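Local structure of O-phospho-L-seryl-tRNA:Cys-tRNA synthase (Methanocaldococcus jannaschii DSM 2661, 5X6B) at residues F110-C115 with P238-E243; D143-Y148 with Y173-E178; D329-I334 with N407-I412. The protein converts O-phosphoseryl-tRNA into cysteinyl-tRNA, probably by exchanging the phosphate for sulfur, using covalently bound pyridoxal phosphate as its cofactor. One frame throughout, in Å; residues are numbered along the deposited sequence.

Contact 1 (F110-C115 with P238-E243)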
loop_
_atom_site.group_PDB
_atom_site.type_symbol
_atom_site.label_atom_id
_atom_site.label_comp_id
_atom_site.label_asym_id
_atom_site.label_seq_id
_atom_site.Cartn_x
_atom_site.Cartn_y
_atom_site.Cartn_z
ATOM N N PHE B 110 2.732 10.989 17.894
ATOM C CA PHE B 110 3.103 11.918 16.833
ATOM C C PHE B 110 2.088 13.043 16.696
ATOM O O PHE B 110 2.446 14.171 16.363
ATOM C CB PHE B 110 3.245 11.159 15.510
ATOM C CG PHE B 110 3.600 12.028 14.335
ATOM C CD1 PHE B 110 4.836 12.653 14.262
ATOM C CD2 PHE B 110 2.709 12.191 13.285
ATOM C CE1 PHE B 110 5.169 13.442 13.178
ATOM C CE2 PHE B 110 3.038 12.976 12.194
ATOM C CZ PHE B 110 4.270 13.603 12.142
ATOM N N LEU B 111 0.825 12.729 16.964
ATOM C CA LEU B 111 -0.248 13.712 16.885
ATOM C C LEU B 111 -0.612 14.243 18.264
ATOM O O LEU B 111 -1.472 15.118 18.397
ATOM C CB LEU B 111 -1.483 13.101 16.227
ATOM C CG LEU B 111 -1.297 12.575 14.810
ATOM C CD1 LEU B 111 -2.625 12.090 14.252
ATOM C CD2 LEU B 111 -0.696 13.654 13.932
ATOM N N ASN B 112 0.050 13.702 19.283
ATOM C CA ASN B 112 -0.256 14.011 20.673
ATOM C C ASN B 112 -1.742 13.822 20.972
ATOM O O ASN B 112 -2.399 14.713 21.504
ATOM C CB ASN B 112 0.179 15.437 21.018
ATOM C CG ASN B 112 0.340 15.649 22.508
ATOM O OD1 ASN B 112 0.611 14.707 23.253
ATOM N ND2 ASN B 112 0.172 16.889 22.952
ATOM N N MET B 113 -2.266 12.660 20.593
ATOM C CA MET B 113 -3.636 12.281 20.912
ATOM C C MET B 113 -3.613 10.978 21.705
ATOM O O MET B 113 -2.597 10.286 21.738
ATOM C CB MET B 113 -4.477 12.134 19.641
ATOM C CG MET B 113 -4.628 13.418 18.836
ATOM S SD MET B 113 -5.712 14.643 19.604
ATOM C CE MET B 113 -7.300 13.837 19.469
ATOM N N ASP B 114 -4.727 10.655 22.354
ATOM C CA ASP B 114 -4.790 9.478 23.214
ATOM C C ASP B 114 -4.794 8.181 22.413
ATOM O O ASP B 114 -4.076 7.237 22.742
ATOM C CB ASP B 114 -6.033 9.534 24.109
ATOM C CG ASP B 114 -5.923 10.581 25.203
ATOM O OD1 ASP B 114 -4.788 10.879 25.639
ATOM O OD2 ASP B 114 -6.977 11.103 25.629
ATOM N N CYS B 115 -5.608 8.142 21.362
ATOM C CA CYS B 115 -5.811 6.920 20.597
ATOM C C CYS B 115 -5.783 7.205 19.103
ATOM O O CYS B 115 -5.870 8.359 18.685
ATOM C CB CYS B 115 -7.145 6.271 20.968
ATOM S SG CYS B 115 -7.539 6.268 22.730
ATOM N N PRO B 238 3.952 19.919 11.667
ATOM C CA PRO B 238 3.648 19.295 12.960
ATOM C C PRO B 238 2.270 19.695 13.484
ATOM O O PRO B 238 1.821 20.815 13.245
ATOM C CB PRO B 238 4.762 19.816 13.875
ATOM C CG PRO B 238 5.286 21.034 13.199
ATOM C CD PRO B 238 5.138 20.788 11.736
ATOM N N VAL B 239 1.601 18.777 14.176
ATOM C CA VAL B 239 0.260 19.026 14.695
ATOM C C VAL B 239 0.093 18.455 16.099
ATOM O O VAL B 239 0.295 17.263 16.317
ATOM C CB VAL B 239 -0.828 18.424 13.783
ATOM C CG1 VAL B 239 -2.186 18.489 14.467
ATOM C CG2 VAL B 239 -0.876 19.149 12.443
ATOM N N ASN B 240 -0.269 19.313 17.049
ATOM C CA ASN B 240 -0.534 18.879 18.416
ATOM C C ASN B 240 -2.026 18.936 18.705
ATOM O O ASN B 240 -2.602 20.016 18.846
ATOM C CB ASN B 240 0.236 19.740 19.420
ATOM C CG ASN B 240 0.172 19.189 20.837
ATOM O OD1 ASN B 240 -0.743 18.448 21.192
ATOM N ND2 ASN B 240 1.150 19.554 21.654
ATOM N N GLY B 241 -2.645 17.764 18.802
ATOM C CA GLY B 241 -4.080 17.673 19.000
ATOM C C GLY B 241 -4.583 18.178 20.340
ATOM O O GLY B 241 -5.628 18.824 20.412
ATOM N N LYS B 242 -3.848 17.884 21.407
ATOM C CA LYS B 242 -4.265 18.304 22.742
ATOM C C LYS B 242 -4.140 19.811 22.940
ATOM O O LYS B 242 -4.985 20.418 23.600
ATOM C CB LYS B 242 -3.460 17.569 23.813
ATOM C CG LYS B 242 -3.777 16.087 23.902
ATOM C CD LYS B 242 -2.919 15.388 24.946
ATOM C CE LYS B 242 -3.175 13.889 24.941
ATOM N NZ LYS B 242 -4.587 13.570 25.290
ATOM N N GLU B 243 -3.098 20.418 22.375
ATOM C CA GLU B 243 -2.899 21.856 22.541
ATOM C C GLU B 243 -4.004 22.639 21.837
ATOM O O GLU B 243 -4.459 23.670 22.341
ATOM C CB GLU B 243 -1.526 22.297 22.025
ATOM C CG GLU B 243 -1.368 23.813 21.966
ATOM C CD GLU B 243 0.077 24.265 21.979
ATOM O OE1 GLU B 243 0.966 23.439 21.683
ATOM O OE2 GLU B 243 0.322 25.452 22.289
HETATM O O HOH W 1 2.056 16.156 14.855
#
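The side-chain amides of Asn112 and Asn240 meet with their planes 65° apart. Asn240 OD1 lies at the N-H edge of the Asn112 amide, close to its plane, and accepts a hydrogen bond from Asn112 ND2. Asn112 ND2 and Glu243 N reach this oxygen from opposite faces of the Asn240 amide, Glu243 N standing well above the plane, 74° out of it, and binding Asn240 OD1 at 3.3 Å. This second bond is an Asx motif, so Asn240 steadies the turn that follows it while also holding Asn112. A third flat group, the Phe110 ring, has a water 4.1 Å above the centre of one face; Val311 and Val314 of helix 307-314 also touch this side chain. The water joins the backbones by donating to Phe110 O and Val239 O and accepting from Val239 N at 2.7 Å.

Asn112 ends helix 100-111 in a Schellman motif with positive phi, a conformation asparagine tolerates well. With chi1 at -160°, its CG lies opposite the backbone N and the amide extends to Asn240. One residue back, Leu111 O accepts from Gly241 N at 2.9 Å. Lacking a side chain, Gly241 lets Met113 SD rest 3.5 Å from its CA. Leu111 and Met113 also pack on Ala267 of strand 264-268, setting the helix end against the sheet. The long Lys242 chain passes the carbonyl of Asn112 and turns at its end to form a salt bridge, NZ to Asp114 OD1 at 2.7 Å, from above the carboxylate plane; Asp114 OD2 instead accepts from Glu270 N.

Carbonyls at the C-terminal end of a helix need donors, and here the 238-243 loop and a water supply them for Phe110 and Leu111. Beyond that end, Lys242 and Asp114 probably offset each other's charge.

Contact 2 (D143-Y148 with Y173-E178)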
loop_
_atom_site.group_PDB
_atom_site.type_symbol
_atom_site.label_atom_id
_atom_site.label_comp_id
_atom_site.label_asym_id
_atom_site.label_seq_id
_atom_site.Cartn_x
_atom_site.Cartn_y
_atom_site.Cartn_z
ATOM N N ASP B 143 -16.575 25.176 8.827
ATOM C CA ASP B 143 -16.210 26.379 8.079
ATOM C C ASP B 143 -16.738 26.321 6.647
ATOM O O ASP B 143 -17.039 25.253 6.135
ATOM C CB ASP B 143 -14.688 26.575 8.069
ATOM C CG ASP B 143 -13.946 25.392 7.469
ATOM O OD1 ASP B 143 -14.433 24.250 7.585
ATOM O OD2 ASP B 143 -12.874 25.605 6.869
ATOM N N LYS B 144 -16.836 27.475 6.001
ATOM C CA LYS B 144 -17.352 27.542 4.638
ATOM C C LYS B 144 -16.335 27.053 3.611
ATOM O O LYS B 144 -16.672 26.845 2.445
ATOM C CB LYS B 144 -17.789 28.973 4.306
ATOM C CG LYS B 144 -19.248 29.079 3.907
ATOM C CD LYS B 144 -19.649 30.497 3.536
ATOM C CE LYS B 144 -20.698 31.026 4.510
ATOM N NZ LYS B 144 -21.392 32.250 4.015
ATOM N N ASN B 145 -15.094 26.868 4.050
ATOM C CA ASN B 145 -14.035 26.366 3.178
ATOM C C ASN B 145 -13.907 24.851 3.229
ATOM O O ASN B 145 -12.963 24.280 2.677
ATOM C CB ASN B 145 -12.687 26.987 3.548
ATOM C CG ASN B 145 -12.464 28.332 2.907
ATOM O OD1 ASN B 145 -13.210 28.745 2.015
ATOM N ND2 ASN B 145 -11.410 29.017 3.338
ATOM N N ALA B 146 -14.852 24.203 3.899
ATOM C CA ALA B 146 -14.762 22.770 4.147
ATOM C C ALA B 146 -14.776 21.952 2.859
ATOM O O ALA B 146 -15.431 22.315 1.875
ATOM C CB ALA B 146 -15.888 22.324 5.068
ATOM N N HIS B 147 -14.032 20.851 2.882
ATOM C CA HIS B 147 -13.964 19.918 1.764
ATOM C C HIS B 147 -15.316 19.249 1.557
ATOM O O HIS B 147 -16.018 18.954 2.527
ATOM C CB HIS B 147 -12.881 18.870 2.020
ATOM C CG HIS B 147 -12.494 18.087 0.806
ATOM N ND1 HIS B 147 -12.938 16.808 0.572
ATOM C CD2 HIS B 147 -11.699 18.410 -0.247
ATOM C CE1 HIS B 147 -12.435 16.370 -0.571
ATOM N NE2 HIS B 147 -11.683 17.326 -1.085
ATOM N N TYR B 148 -15.672 19.003 0.298
ATOM C CA TYR B 148 -16.990 18.471 -0.046
ATOM C C TYR B 148 -17.313 17.187 0.715
ATOM O O TYR B 148 -18.475 16.898 0.990
ATOM C CB TYR B 148 -17.103 18.230 -1.560
ATOM C CG TYR B 148 -16.367 17.008 -2.086
ATOM C CD1 TYR B 148 -16.965 15.750 -2.074
ATOM C CD2 TYR B 148 -15.090 17.117 -2.620
ATOM C CE1 TYR B 148 -16.305 14.638 -2.559
ATOM C CE2 TYR B 148 -14.422 16.008 -3.107
ATOM C CZ TYR B 148 -15.033 14.770 -3.072
ATOM O OH TYR B 148 -14.373 13.662 -3.556
ATOM N N TYR B 173 -10.109 34.981 1.492
ATOM C CA TYR B 173 -11.088 33.959 1.867
ATOM C C TYR B 173 -10.753 33.319 3.214
ATOM O O TYR B 173 -10.771 32.096 3.356
ATOM C CB TYR B 173 -11.194 32.900 0.772
ATOM C CG TYR B 173 -11.797 33.448 -0.500
ATOM C CD1 TYR B 173 -13.174 33.539 -0.650
ATOM C CD2 TYR B 173 -10.994 33.898 -1.541
ATOM C CE1 TYR B 173 -13.739 34.046 -1.801
ATOM C CE2 TYR B 173 -11.553 34.410 -2.702
ATOM C CZ TYR B 173 -12.930 34.481 -2.823
ATOM O OH TYR B 173 -13.502 34.986 -3.968
ATOM N N LYS B 174 -10.449 34.165 4.195
ATOM C CA LYS B 174 -10.112 33.715 5.541
ATOM C C LYS B 174 -11.355 33.484 6.401
ATOM O O LYS B 174 -12.261 34.311 6.434
ATOM C CB LYS B 174 -9.194 34.729 6.229
ATOM C CG LYS B 174 -8.863 34.360 7.665
ATOM C CD LYS B 174 -7.992 35.400 8.343
ATOM C CE LYS B 174 -7.635 34.937 9.747
ATOM N NZ LYS B 174 -6.730 35.882 10.441
ATOM N N ILE B 175 -11.375 32.358 7.107
ATOM C CA ILE B 175 -12.493 31.993 7.970
ATOM C C ILE B 175 -12.525 32.798 9.270
ATOM O O ILE B 175 -11.500 32.971 9.932
ATOM C CB ILE B 175 -12.448 30.485 8.320
ATOM C CG1 ILE B 175 -12.596 29.641 7.054
ATOM C CG2 ILE B 175 -13.523 30.122 9.332
ATOM C CD1 ILE B 175 -13.851 29.935 6.268
ATOM N N ASN B 176 -13.709 33.292 9.623
ATOM C CA ASN B 176 -13.934 33.901 10.928
ATOM C C ASN B 176 -14.080 32.817 11.996
ATOM O O ASN B 176 -15.182 32.334 12.253
ATOM C CB ASN B 176 -15.181 34.792 10.892
ATOM C CG ASN B 176 -15.347 35.632 12.151
ATOM O OD1 ASN B 176 -14.715 35.383 13.178
ATOM N ND2 ASN B 176 -16.217 36.632 12.074
ATOM N N LEU B 177 -12.968 32.436 12.616
ATOM C CA LEU B 177 -12.982 31.353 13.596
ATOM C C LEU B 177 -13.839 31.700 14.812
ATOM O O LEU B 177 -14.428 30.822 15.444
ATOM C CB LEU B 177 -11.555 31.002 14.035
ATOM C CG LEU B 177 -10.649 30.434 12.938
ATOM C CD1 LEU B 177 -9.313 29.958 13.501
ATOM C CD2 LEU B 177 -11.349 29.313 12.192
ATOM N N GLU B 178 -13.912 32.986 15.129
ATOM C CA GLU B 178 -14.707 33.447 16.259
ATOM C C GLU B 178 -16.193 33.341 15.937
ATOM O O GLU B 178 -17.033 33.309 16.837
ATOM C CB GLU B 178 -14.334 34.885 16.627
ATOM C CG GLU B 178 -12.872 35.062 17.052
ATOM C CD GLU B 178 -11.905 35.139 15.878
ATOM O OE1 GLU B 178 -12.365 35.169 14.717
ATOM O OE2 GLU B 178 -10.679 35.167 16.118
#
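Asp143 and Ile175 face each other with CA atoms 6.7 Å apart, where the chain leaves strand 139-143 through a type I beta turn, Asp143 to Ala146, and passes the short strand 174-175. Ile175 buries its branched side chain against this turn. Its CG1 packs 3.8 Å from Asp143 CB, the two side chains crossing at about a right angle, and its CD1 reaches on to lie 3.9 Å from Lys144 N. Asn145 runs alongside Ile175 in the opposite direction, bringing ND2 within 3.9 Å of Ile175 CD1.

The polar tie is Asn145 ND2 to Tyr173 O, 3.1 Å, with the donor almost in line with the C=O bond. A chi1 of -84° sets CG of Asn145 opposite its own carbonyl carbon and directs the amide at Tyr173. Asparagine suits this turn because its two ends serve different partners: OD1 accepts from Tyr166 OH, while Tyr166 also meets the Tyr173 ring edge-to-face. Asp143 OD1 is bonded to Thr200 OG1, while its CB packs on Ile175.

One directional amide bond thus helps to set how the turn sits against 173-175, and the packing of Ile175 over the turn beside it makes up the other half of the contact.

Contact 3 (D329-I334 with N407-I412); sequences DELEKI and NAIKEI
Lys410 gives up more surface than any other residue in this contact, reaching from the C-terminal helix 399-415 across to Glu330 on helix 317-331, in what is probably the small domain of the fold-type I architecture. Beyond CG its chain is fully extended, and the aliphatic part lies against Ile334, with Lys410 CG 4.0 Å from Ile334 CG2. Lysine suits the position because its methylenes can pack on an apolar neighbour while the ammonium group continues to an acid. There NZ forms a salt bridge with Glu330 OE2, the two side chains crossing at about a right angle. Glu330 folds at chi2 (69°), which turns its carboxylate so that Lys333 NZ also approaches it, weakly, at 3.3 Å from OE1.

Ile334 CD1 meets Ile409 CG2 at 4.0 Å, whereas the other branch of Ile409 ends in CD1, 3.7 Å from Leu331 CD1. The beta-branched isoleucines and Leu331 pack between helix 399-415 and the end of helix 317-331 with the residues just after it; Phe336 touches both Leu331 and Ile409.

The interface is therefore apolar on one side and ionic on the other, where Lys333 and Lys410 share the Glu330 carboxylate, which probably balances part of their charge.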
loop_
_atom_site.group_PDB
_atom_site.type_symbol
_atom_site.label_atom_id
_atom_site.label_comp_id
_atom_site.label_asym_id
_atom_site.label_seq_id
_atom_site.Cartn_x
_atom_site.Cartn_y
_atom_site.Cartn_z
ATOM N N ASP B 329 6.265 34.636 -5.128
ATOM C CA ASP B 329 6.971 35.893 -5.363
ATOM C C ASP B 329 7.403 36.023 -6.818
ATOM O O ASP B 329 7.449 37.121 -7.371
ATOM C CB ASP B 329 8.195 36.008 -4.447
ATOM C CG ASP B 329 7.825 36.098 -2.976
ATOM O OD1 ASP B 329 6.652 36.397 -2.665
ATOM O OD2 ASP B 329 8.716 35.873 -2.128
ATOM N N GLU B 330 7.701 34.889 -7.438
ATOM C CA GLU B 330 8.283 34.887 -8.773
ATOM C C GLU B 330 7.223 34.966 -9.871
ATOM O O GLU B 330 7.400 35.672 -10.860
ATOM C CB GLU B 330 9.147 33.640 -8.958
ATOM C CG GLU B 330 10.188 33.758 -10.041
ATOM C CD GLU B 330 11.299 34.730 -9.699
ATOM O OE1 GLU B 330 11.544 34.975 -8.497
ATOM O OE2 GLU B 330 11.928 35.253 -10.642
ATOM N N LEU B 331 6.118 34.252 -9.699
ATOM C CA LEU B 331 5.069 34.243 -10.716
ATOM C C LEU B 331 4.192 35.494 -10.659
ATOM O O LEU B 331 3.485 35.807 -11.618
ATOM C CB LEU B 331 4.207 32.989 -10.577
ATOM C CG LEU B 331 4.939 31.691 -10.924
ATOM C CD1 LEU B 331 4.015 30.490 -10.784
ATOM C CD2 LEU B 331 5.520 31.768 -12.325
ATOM N N GLU B 332 4.239 36.214 -9.540
ATOM C CA GLU B 332 3.558 37.500 -9.451
ATOM C C GLU B 332 4.186 38.509 -10.410
ATOM O O GLU B 332 3.522 39.443 -10.862
ATOM C CB GLU B 332 3.588 38.038 -8.018
ATOM C CG GLU B 332 2.611 37.338 -7.087
ATOM C CD GLU B 332 2.536 37.975 -5.716
ATOM O OE1 GLU B 332 3.508 38.654 -5.319
ATOM O OE2 GLU B 332 1.496 37.806 -5.041
ATOM N N LYS B 333 5.463 38.301 -10.722
ATOM C CA LYS B 333 6.201 39.180 -11.621
ATOM C C LYS B 333 5.651 39.150 -13.042
ATOM O O LYS B 333 5.834 40.104 -13.800
ATOM C CB LYS B 333 7.688 38.803 -11.637
ATOM C CG LYS B 333 8.386 38.938 -10.292
ATOM C CD LYS B 333 9.840 38.509 -10.379
ATOM C CE LYS B 333 10.547 38.669 -9.042
ATOM N NZ LYS B 333 11.973 38.230 -9.106
ATOM N N ILE B 334 4.984 38.060 -13.410
ATOM C CA ILE B 334 4.431 37.946 -14.758
ATOM C C ILE B 334 2.922 38.125 -14.759
ATOM O O ILE B 334 2.281 38.010 -15.802
ATOM C CB ILE B 334 4.771 36.588 -15.417
ATOM C CG1 ILE B 334 4.189 35.431 -14.605
ATOM C CG2 ILE B 334 6.268 36.437 -15.573
ATOM C CD1 ILE B 334 4.336 34.081 -15.267
ATOM N N ASN B 407 10.521 28.832 -14.442
ATOM C CA ASN B 407 11.030 29.305 -15.725
ATOM C C ASN B 407 10.132 28.858 -16.867
ATOM O O ASN B 407 9.916 29.597 -17.829
ATOM C CB ASN B 407 12.462 28.813 -15.956
ATOM C CG ASN B 407 13.454 29.446 -14.997
ATOM O OD1 ASN B 407 13.229 30.548 -14.489
ATOM N ND2 ASN B 407 14.558 28.751 -14.743
ATOM N N ALA B 408 9.604 27.645 -16.743
ATOM C CA ALA B 408 8.724 27.081 -17.753
ATOM C C ALA B 408 7.504 27.966 -17.953
ATOM O O ALA B 408 7.227 28.403 -19.069
ATOM C CB ALA B 408 8.304 25.679 -17.363
ATOM N N ILE B 409 6.793 28.235 -16.860
ATOM C CA ILE B 409 5.602 29.082 -16.886
ATOM C C ILE B 409 5.904 30.471 -17.450
ATOM O O ILE B 409 5.150 30.987 -18.276
ATOM C CB ILE B 409 4.989 29.230 -15.478
ATOM C CG1 ILE B 409 4.599 27.862 -14.919
ATOM C CG2 ILE B 409 3.778 30.148 -15.513
ATOM C CD1 ILE B 409 4.164 27.897 -13.470
ATOM N N LYS B 410 7.009 31.065 -17.004
ATOM C CA LYS B 410 7.448 32.367 -17.508
ATOM C C LYS B 410 7.633 32.365 -19.018
ATOM O O LYS B 410 7.182 33.277 -19.707
ATOM C CB LYS B 410 8.758 32.795 -16.843
ATOM C CG LYS B 410 8.616 33.239 -15.399
ATOM C CD LYS B 410 9.941 33.758 -14.874
ATOM C CE LYS B 410 9.809 34.281 -13.457
ATOM N NZ LYS B 410 11.104 34.822 -12.951
ATOM N N GLU B 411 8.301 31.339 -19.531
ATOM C CA GLU B 411 8.559 31.248 -20.961
ATOM C C GLU B 411 7.291 30.934 -21.743
ATOM O O GLU B 411 7.201 31.246 -22.928
ATOM C CB GLU B 411 9.620 30.191 -21.249
ATOM C CG GLU B 411 10.985 30.512 -20.681
ATOM C CD GLU B 411 11.904 29.315 -20.712
ATOM O OE1 GLU B 411 11.479 28.258 -21.225
ATOM O OE2 GLU B 411 13.044 29.426 -20.215
ATOM N N ILE B 412 6.316 30.311 -21.084
ATOM C CA ILE B 412 5.026 30.072 -21.717
ATOM C C ILE B 412 4.316 31.392 -21.979
ATOM O O ILE B 412 3.947 31.698 -23.113
ATOM C CB ILE B 412 4.100 29.185 -20.864
ATOM C CG1 ILE B 412 4.710 27.803 -20.655
ATOM C CG2 ILE B 412 2.744 29.049 -21.535
ATOM C CD1 ILE B 412 5.047 27.114 -21.927
#

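How the contacts relate
From the N terminus, the chain opens contact 1 at the end of helix 100-111 and closes it only at the 238-243 loop. Contact 2 opens and closes within that span, bringing 173-178 back to 143-148 after helix 148-156 and strand 160-166. Both lie at the margins of the seven-stranded mixed sheet, whose strand order is that of the large domain of fold-type I pyridoxal phosphate enzymes: contact 1 borders its 115-119 end, contact 2 the region beside 139-143 and 160-166. Their centres lie 22 Å apart. Contact 3 follows in series, joining helix 317-331 to the C-terminal helix 399-415, its centre 39 Å from that of contact 1.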